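PDB 4MR0: plasmin and fibronectin-binding protein A from Streptococcus pneumoniae, which acts as a fibronectin-dependent surface adhesin and invasin, binding human fibronectin, plasmin, plasminogen and serum albumin. Local coordinates for residues A[507-512]-A[531-536]; A[513-518]-A[551-556]; A[453-458]-A[485-490]. All blocks are in the same frame, centred on the assembly; numbering follows the deposited sequence.

In the fold
The three contacts occupy the C-terminal end of the beta-helix domain, the part of this cell-wall-anchored adhesin in the structure, and show how its coils stack and how its end is probably capped. Interactions 1 and 3 belong to the same sheet, their centres about 10 Å apart: strand 483-486 of interaction 3 lies beside strand 506-509 of interaction 1, and Arg-487 and Asp-510 take equivalent places after them, both with positive phi. Interaction 2, its centre about 12 Å from that of interaction 1, meets it inside the beta-helix, where Val-517 CG2 packs on Ile-508 CD1 at 3.5 Å. Interactions 2 and 3 meet through Lys-514 N and Asp-490 OD1, 2.8 Å apart. The manganese sites are built by residues of earlier coils.

Interaction 1 (A[507-512]-A[531-536]); sequences VIEDSK and SFIKSN
Ile-508 and Phe-532 face each other on the buried side of two parallel strands, and their side chains cross obliquely. The CG2 methyl of Ile-508 does the touching, 3.8 Å from CD1 of the Phe-532 ring and almost as near to CE1. Phe-532 has CG anti to its backbone N (chi1 -171°), which starts the ring off beside its own carbonyl carbon. On the other side of the sheet Val-507 pairs with Ser-531 and Glu-509 with Ile-533; the contacts there are looser, with Val-507 CG2 at 4.1 Å from Ser-531 CB.

Three backbone bonds hold this register: Ile-508 N to Ser-531 O, at 2.7 Å, Ile-533 N to Ile-508 O, and Asp-510 N to Ile-533 O. Ile-533 O also accepts from a water that in turn accepts from Ser-511 N, so the chain stays tied as it leaves the strand. Beyond the last pair, Asp-510 reaches across with its carboxylate: OD1 receives the Ser-535 hydroxyl OG on its syn lone pair at 2.9 Å, while Ser-535 N adds a weak bond to the same oxygen.

Strand 506-509 lies between strands 483-486 and 530-535. Ile-508 also packs on Leu-485 and Val-517, while the Phe-532 ring meets Tyr-560 of strand 559-564 edge-to-face; antiparallel strand 540-542 follows on the far side of 530-535.

Interaction 2 (A[513-518]-A[551-556]); sequences GKITVL and FNIVTE
Val-517 and Ile-553 form an antiparallel hydrogen-bonded pair in which each residue donates one backbone bond to the other and accepts one. Val-517 N gives a nearly straight bond to Ile-553 O (2.9 Å, 173° at the hydrogen), with the donor tilted from the carbonyl plane; Ile-553 N returns one to Val-517 O, also at 2.9 Å, this time in the plane and on a lone pair. Their side chains lie side by side and point the same way, CB to CB at 3.9 Å. Leu-518 crosses Asn-552 and Val-554 at about a right angle, its CD2 touching Asn-552 CB and Val-554 CG1.

Toward the other end the strands diverge, and a side chain and a water take over from the paired backbone bonds. Thr-555 OG1, set anti to its carbonyl carbon (chi1 -58°), donates to Ile-515 O at 2.8 Å, entering in the carbonyl plane on a lone pair. The main-chain Thr-555 N lies 3.4 Å from that same oxygen at a poor angle, and instead donates to a water at 2.9 Å. This water also accepts from Lys-514 NZ at 2.8 Å and is hydrogen-bonded to Thr-516 OG1, so it bridges both strands. The lysine chain is extended until its last torsion, which bends NZ to the water.

Other polar atoms are met from nearby: Asn-552 OD1 accepts from Asn-519 N, Gly-513 O bonds to Tyr-560 OH, and Lys-514 N donates to Asp-490 OD1. Strand 551-556 pairs in turn with antiparallel strand 559-564. This antiparallel pair, laid against the last coil, is consistent with a C-terminal cap on a beta-helix, which is expected to be right-handed as in pectate lyase-like proteins.

Interaction 3 (A[453-458]-A[485-490]); sequences DSAEYL and LLRVSD
Arg-487 lays its guanidinium flat against the backbone of Ser-454 and Ala-455, and this stacking of a planar cation on a peptide carries the contact. Ala-455 N sits 3.4 Å above the plane, over the centre of the group, and Ser-454 C lies over the same face nearer the rim. The opposite face is covered by Leu-486 CD1, 3.6 Å above the plane, so that the guanidinium is sandwiched between a peptide and a methyl group. The arginine chain is extended as far as NE, and chi4 of 80° then turns CZ so that the flat group faces the loop.

Van der Waals contacts flank the stack: Ala-455 CB approaches Arg-487 NE to 3.6 Å, and Leu-486 CD2 rests 4.1 Å from Asp-453 CA.

Within the loop, hydrogen bonds set the turn. Residues Ser-454 to Tyr-457 make a type I turn, and Ser-454 OG accepts from Glu-456 N at 3.0 Å, an ST turn; Ser-454 CB also lies over the centre of the Tyr-457 ring. Outside the pair, Arg-487 NH1 donates to Lys-452 O, while the carboxylate of Asp-453 is held by a salt bridge to Arg-449 and by Ser-417 N.

Residues 453-458 lie in the loop between strands 445-451 and 462-473. Strand 483-486, from which Arg-487 emerges, is bonded to 445-451 on one side and to 506-509 on the other.

Interaction 1 (A[507-512]-A[531-536])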
# COMPACT_ATOMS: atom_id res chain seq x y z
N VAL A 507 -6.44 22.44 4.48
CA VAL A 507 -6.18 23.34 3.37
C VAL A 507 -6.89 22.79 2.14
O VAL A 507 -6.65 21.65 1.73
CB VAL A 507 -4.67 23.45 3.04
CG1 VAL A 507 -4.48 24.30 1.79
CG2 VAL A 507 -3.91 24.07 4.21
N ILE A 508 -7.78 23.59 1.58
CA ILE A 508 -8.51 23.21 0.38
C ILE A 508 -8.09 24.23 -0.66
O ILE A 508 -8.41 25.42 -0.55
CB ILE A 508 -10.03 23.25 0.61
CG1 ILE A 508 -10.42 22.15 1.60
CG2 ILE A 508 -10.78 23.05 -0.71
CD1 ILE A 508 -11.90 22.13 1.94
N GLU A 509 -7.37 23.76 -1.67
CA GLU A 509 -6.83 24.63 -2.70
C GLU A 509 -7.22 24.28 -4.13
O GLU A 509 -7.06 23.14 -4.57
CB GLU A 509 -5.30 24.62 -2.59
CG GLU A 509 -4.58 25.48 -3.61
CD GLU A 509 -3.06 25.42 -3.43
OE1 GLU A 509 -2.60 24.98 -2.35
OE2 GLU A 509 -2.35 25.83 -4.37
N ASP A 510 -7.73 25.27 -4.85
CA ASP A 510 -8.12 25.10 -6.25
C ASP A 510 -9.16 24.04 -6.54
O ASP A 510 -9.20 23.50 -7.65
CB ASP A 510 -6.87 24.81 -7.09
CG ASP A 510 -6.06 26.05 -7.37
OD1 ASP A 510 -6.51 26.88 -8.19
OD2 ASP A 510 -4.97 26.20 -6.77
N SER A 511 -10.01 23.75 -5.57
CA SER A 511 -11.05 22.74 -5.77
C SER A 511 -12.30 23.39 -6.38
O SER A 511 -12.59 24.55 -6.12
CB SER A 511 -11.37 22.05 -4.45
OG SER A 511 -10.22 21.38 -3.96
N LYS A 512 -13.02 22.62 -7.19
CA LYS A 512 -14.21 23.13 -7.86
C LYS A 512 -15.43 22.26 -7.57
O LYS A 512 -15.34 21.25 -6.86
CB LYS A 512 -13.96 23.19 -9.37
CG LYS A 512 -12.80 24.13 -9.75
CD LYS A 512 -12.03 23.67 -10.99
CE LYS A 512 -12.72 24.06 -12.30
NZ LYS A 512 -11.83 23.76 -13.47
N SER A 531 -8.18 26.71 5.47
CA SER A 531 -7.74 27.60 4.40
C SER A 531 -8.44 27.18 3.11
O SER A 531 -8.22 26.08 2.61
CB SER A 531 -6.22 27.49 4.20
OG SER A 531 -5.53 27.82 5.39
N PHE A 532 -9.30 28.05 2.60
CA PHE A 532 -10.06 27.79 1.37
C PHE A 532 -9.47 28.73 0.33
O PHE A 532 -9.82 29.91 0.27
CB PHE A 532 -11.54 28.07 1.62
CG PHE A 532 -12.45 27.65 0.50
CD1 PHE A 532 -12.08 26.62 -0.37
CD2 PHE A 532 -13.70 28.24 0.35
CE1 PHE A 532 -12.95 26.19 -1.37
CE2 PHE A 532 -14.58 27.82 -0.65
CZ PHE A 532 -14.20 26.79 -1.51
N ILE A 533 -8.57 28.19 -0.48
CA ILE A 533 -7.84 28.96 -1.49
C ILE A 533 -8.11 28.65 -2.96
O ILE A 533 -8.33 27.50 -3.34
CB ILE A 533 -6.33 28.78 -1.27
CG1 ILE A 533 -5.94 29.28 0.12
CG2 ILE A 533 -5.56 29.50 -2.35
CD1 ILE A 533 -4.57 28.82 0.56
N LYS A 534 -8.08 29.69 -3.78
CA LYS A 534 -8.25 29.55 -5.21
C LYS A 534 -7.13 30.36 -5.86
O LYS A 534 -6.63 31.31 -5.27
CB LYS A 534 -9.61 30.09 -5.67
CG LYS A 534 -9.76 31.59 -5.51
CD LYS A 534 -10.97 32.11 -6.28
CE LYS A 534 -11.08 33.62 -6.17
NZ LYS A 534 -12.20 34.16 -6.98
N SER A 535 -6.73 29.98 -7.07
CA SER A 535 -5.67 30.71 -7.74
C SER A 535 -6.11 31.11 -9.13
O SER A 535 -7.03 30.52 -9.70
CB SER A 535 -4.41 29.84 -7.85
OG SER A 535 -4.55 28.88 -8.89
N ASN A 536 -5.45 32.13 -9.67
CA ASN A 536 -5.72 32.60 -11.02
C ASN A 536 -4.51 32.15 -11.82
O ASN A 536 -3.61 31.52 -11.28
CB ASN A 536 -5.83 34.13 -11.05
CG ASN A 536 -4.67 34.81 -10.34
OD1 ASN A 536 -4.74 35.10 -9.14
ND2 ASN A 536 -3.59 35.05 -11.07
O HOH W 1 -10.52 25.65 -3.26

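Interaction 2 (A[513-518]-A[551-556])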
# COMPACT_ATOMS: atom_id res chain seq x y z
N GLY A 513 -16.57 22.65 -8.13
CA GLY A 513 -17.78 21.89 -7.92
C GLY A 513 -18.27 21.92 -6.48
O GLY A 513 -17.96 22.84 -5.72
N LYS A 514 -19.02 20.89 -6.10
CA LYS A 514 -19.58 20.80 -4.76
C LYS A 514 -18.57 20.54 -3.65
O LYS A 514 -17.84 19.54 -3.65
CB LYS A 514 -20.68 19.74 -4.71
CG LYS A 514 -21.44 19.72 -3.40
CD LYS A 514 -22.71 18.89 -3.49
CE LYS A 514 -23.52 19.04 -2.22
NZ LYS A 514 -23.82 20.47 -1.92
N ILE A 515 -18.54 21.46 -2.69
CA ILE A 515 -17.64 21.36 -1.55
C ILE A 515 -18.44 21.50 -0.25
O ILE A 515 -19.30 22.38 -0.13
CB ILE A 515 -16.57 22.46 -1.61
CG1 ILE A 515 -15.73 22.27 -2.88
CG2 ILE A 515 -15.70 22.42 -0.36
CD1 ILE A 515 -14.63 23.30 -3.06
N THR A 516 -18.16 20.62 0.71
CA THR A 516 -18.85 20.63 1.99
C THR A 516 -17.84 20.38 3.10
O THR A 516 -17.20 19.33 3.13
CB THR A 516 -19.92 19.53 2.07
OG1 THR A 516 -20.77 19.60 0.92
CG2 THR A 516 -20.78 19.71 3.32
N VAL A 517 -17.70 21.35 3.99
CA VAL A 517 -16.77 21.23 5.11
C VAL A 517 -17.62 21.52 6.35
O VAL A 517 -17.95 22.67 6.62
CB VAL A 517 -15.63 22.26 4.99
CG1 VAL A 517 -14.68 22.12 6.17
CG2 VAL A 517 -14.88 22.03 3.69
N LEU A 518 -17.96 20.47 7.09
CA LEU A 518 -18.83 20.64 8.24
C LEU A 518 -18.37 20.12 9.59
O LEU A 518 -17.98 18.96 9.74
CB LEU A 518 -20.20 20.01 7.96
CG LEU A 518 -20.93 20.45 6.69
CD1 LEU A 518 -22.12 19.53 6.45
CD2 LEU A 518 -21.38 21.90 6.83
N PHE A 551 -15.09 27.14 11.14
CA PHE A 551 -16.29 27.51 10.41
C PHE A 551 -16.64 26.41 9.42
O PHE A 551 -15.89 25.44 9.28
CB PHE A 551 -16.12 28.83 9.65
CG PHE A 551 -14.97 28.84 8.68
CD1 PHE A 551 -13.67 29.08 9.11
CD2 PHE A 551 -15.20 28.63 7.32
CE1 PHE A 551 -12.61 29.11 8.20
CE2 PHE A 551 -14.15 28.65 6.40
CZ PHE A 551 -12.85 28.89 6.85
N ASN A 552 -17.78 26.55 8.76
CA ASN A 552 -18.19 25.55 7.79
C ASN A 552 -18.28 26.15 6.40
O ASN A 552 -18.39 27.37 6.24
CB ASN A 552 -19.54 24.95 8.18
CG ASN A 552 -19.50 24.23 9.51
OD1 ASN A 552 -18.48 23.65 9.89
ND2 ASN A 552 -20.63 24.24 10.23
N ILE A 553 -18.21 25.29 5.41
CA ILE A 553 -18.32 25.70 4.02
C ILE A 553 -19.40 24.84 3.41
O ILE A 553 -19.45 23.64 3.65
CB ILE A 553 -17.01 25.46 3.25
CG1 ILE A 553 -15.86 26.23 3.90
CG2 ILE A 553 -17.19 25.87 1.79
CD1 ILE A 553 -14.50 25.91 3.31
N VAL A 554 -20.26 25.46 2.63
CA VAL A 554 -21.33 24.73 1.97
C VAL A 554 -21.43 25.28 0.56
O VAL A 554 -20.98 26.40 0.29
CB VAL A 554 -22.69 24.91 2.69
CG1 VAL A 554 -22.55 24.56 4.16
CG2 VAL A 554 -23.19 26.34 2.52
N THR A 555 -22.01 24.50 -0.33
CA THR A 555 -22.18 24.92 -1.71
C THR A 555 -23.67 25.08 -1.94
O THR A 555 -24.45 24.15 -1.73
CB THR A 555 -21.61 23.87 -2.68
OG1 THR A 555 -20.23 23.66 -2.39
CG2 THR A 555 -21.76 24.34 -4.12
N GLU A 556 -24.07 26.28 -2.36
CA GLU A 556 -25.47 26.58 -2.60
C GLU A 556 -25.66 27.10 -4.02
O GLU A 556 -25.17 28.17 -4.37
CB GLU A 556 -25.94 27.62 -1.59
CG GLU A 556 -27.38 28.07 -1.76
CD GLU A 556 -27.70 29.29 -0.90
OE1 GLU A 556 -27.05 30.34 -1.10
OE2 GLU A 556 -28.59 29.19 -0.03
O HOH W 2 -22.78 21.80 0.37

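Interaction 3 (A[453-458]-A[485-490])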
# COMPACT_ATOMS: atom_id res chain seq x y z
N ASP A 453 -1.96 16.85 -8.33
CA ASP A 453 -0.71 17.58 -8.14
C ASP A 453 -0.38 18.73 -9.09
O ASP A 453 0.34 19.65 -8.71
CB ASP A 453 0.46 16.58 -8.11
CG ASP A 453 0.11 15.32 -7.33
OD1 ASP A 453 -0.71 14.52 -7.82
OD2 ASP A 453 0.66 15.13 -6.22
N SER A 454 -0.91 18.69 -10.30
CA SER A 454 -0.65 19.75 -11.26
C SER A 454 -1.88 20.20 -12.04
O SER A 454 -2.71 19.38 -12.44
CB SER A 454 0.44 19.32 -12.25
OG SER A 454 0.60 20.27 -13.29
N ALA A 455 -1.99 21.50 -12.25
CA ALA A 455 -3.11 22.07 -12.99
C ALA A 455 -3.02 21.60 -14.44
O ALA A 455 -3.99 21.68 -15.20
CB ALA A 455 -3.05 23.59 -12.93
N GLU A 456 -1.84 21.11 -14.83
CA GLU A 456 -1.62 20.63 -16.19
C GLU A 456 -2.22 19.26 -16.47
O GLU A 456 -2.39 18.89 -17.63
CB GLU A 456 -0.12 20.62 -16.51
CG GLU A 456 0.50 22.00 -16.68
CD GLU A 456 1.86 21.95 -17.36
OE1 GLU A 456 2.82 21.45 -16.74
OE2 GLU A 456 1.96 22.41 -18.52
N TYR A 457 -2.52 18.49 -15.42
CA TYR A 457 -3.10 17.17 -15.63
C TYR A 457 -4.54 17.34 -16.11
O TYR A 457 -5.33 18.04 -15.48
CB TYR A 457 -3.06 16.34 -14.34
CG TYR A 457 -1.67 16.14 -13.77
CD1 TYR A 457 -0.52 16.33 -14.55
CD2 TYR A 457 -1.50 15.74 -12.44
CE1 TYR A 457 0.76 16.13 -14.02
CE2 TYR A 457 -0.23 15.53 -11.91
CZ TYR A 457 0.89 15.73 -12.70
OH TYR A 457 2.14 15.54 -12.15
N LEU A 458 -4.87 16.69 -17.22
CA LEU A 458 -6.19 16.79 -17.83
C LEU A 458 -7.33 16.02 -17.17
O LEU A 458 -8.49 16.41 -17.28
CB LEU A 458 -6.09 16.38 -19.31
CG LEU A 458 -5.48 17.41 -20.28
CD1 LEU A 458 -4.23 18.04 -19.69
CD2 LEU A 458 -5.17 16.71 -21.60
N LEU A 485 -6.11 19.15 0.49
CA LEU A 485 -7.01 18.75 -0.58
C LEU A 485 -6.70 19.71 -1.72
O LEU A 485 -7.03 20.90 -1.66
CB LEU A 485 -8.46 18.88 -0.11
CG LEU A 485 -8.67 17.86 1.01
CD1 LEU A 485 -9.60 18.39 2.06
CD2 LEU A 485 -9.18 16.56 0.40
N LEU A 486 -6.06 19.17 -2.76
CA LEU A 486 -5.65 19.96 -3.90
C LEU A 486 -6.31 19.57 -5.22
O LEU A 486 -6.21 18.43 -5.67
CB LEU A 486 -4.12 19.86 -4.04
CG LEU A 486 -3.45 20.56 -5.23
CD1 LEU A 486 -3.66 22.07 -5.14
CD2 LEU A 486 -1.96 20.22 -5.22
N ARG A 487 -6.98 20.55 -5.82
CA ARG A 487 -7.67 20.41 -7.09
C ARG A 487 -8.69 19.29 -7.24
O ARG A 487 -8.68 18.55 -8.23
CB ARG A 487 -6.65 20.31 -8.23
CG ARG A 487 -5.76 21.52 -8.34
CD ARG A 487 -5.02 21.58 -9.66
NE ARG A 487 -3.98 22.61 -9.60
CZ ARG A 487 -2.80 22.44 -9.02
NH1 ARG A 487 -2.49 21.28 -8.47
NH2 ARG A 487 -1.94 23.45 -8.97
N VAL A 488 -9.57 19.16 -6.25
CA VAL A 488 -10.63 18.17 -6.31
C VAL A 488 -11.70 18.85 -7.17
O VAL A 488 -12.14 19.96 -6.87
CB VAL A 488 -11.18 17.84 -4.91
CG1 VAL A 488 -12.33 16.84 -5.01
CG2 VAL A 488 -10.07 17.26 -4.04
N SER A 489 -12.10 18.18 -8.25
CA SER A 489 -13.06 18.73 -9.20
C SER A 489 -14.52 18.77 -8.81
O SER A 489 -15.29 19.57 -9.35
CB SER A 489 -12.96 17.97 -10.53
OG SER A 489 -11.66 18.06 -11.08
N ASP A 490 -14.94 17.91 -7.88
CA ASP A 490 -16.34 17.89 -7.51
C ASP A 490 -16.59 16.93 -6.36
O ASP A 490 -15.83 15.99 -6.13
CB ASP A 490 -17.18 17.48 -8.73
CG ASP A 490 -18.65 17.84 -8.60
OD1 ASP A 490 -19.03 18.54 -7.63
OD2 ASP A 490 -19.42 17.43 -9.49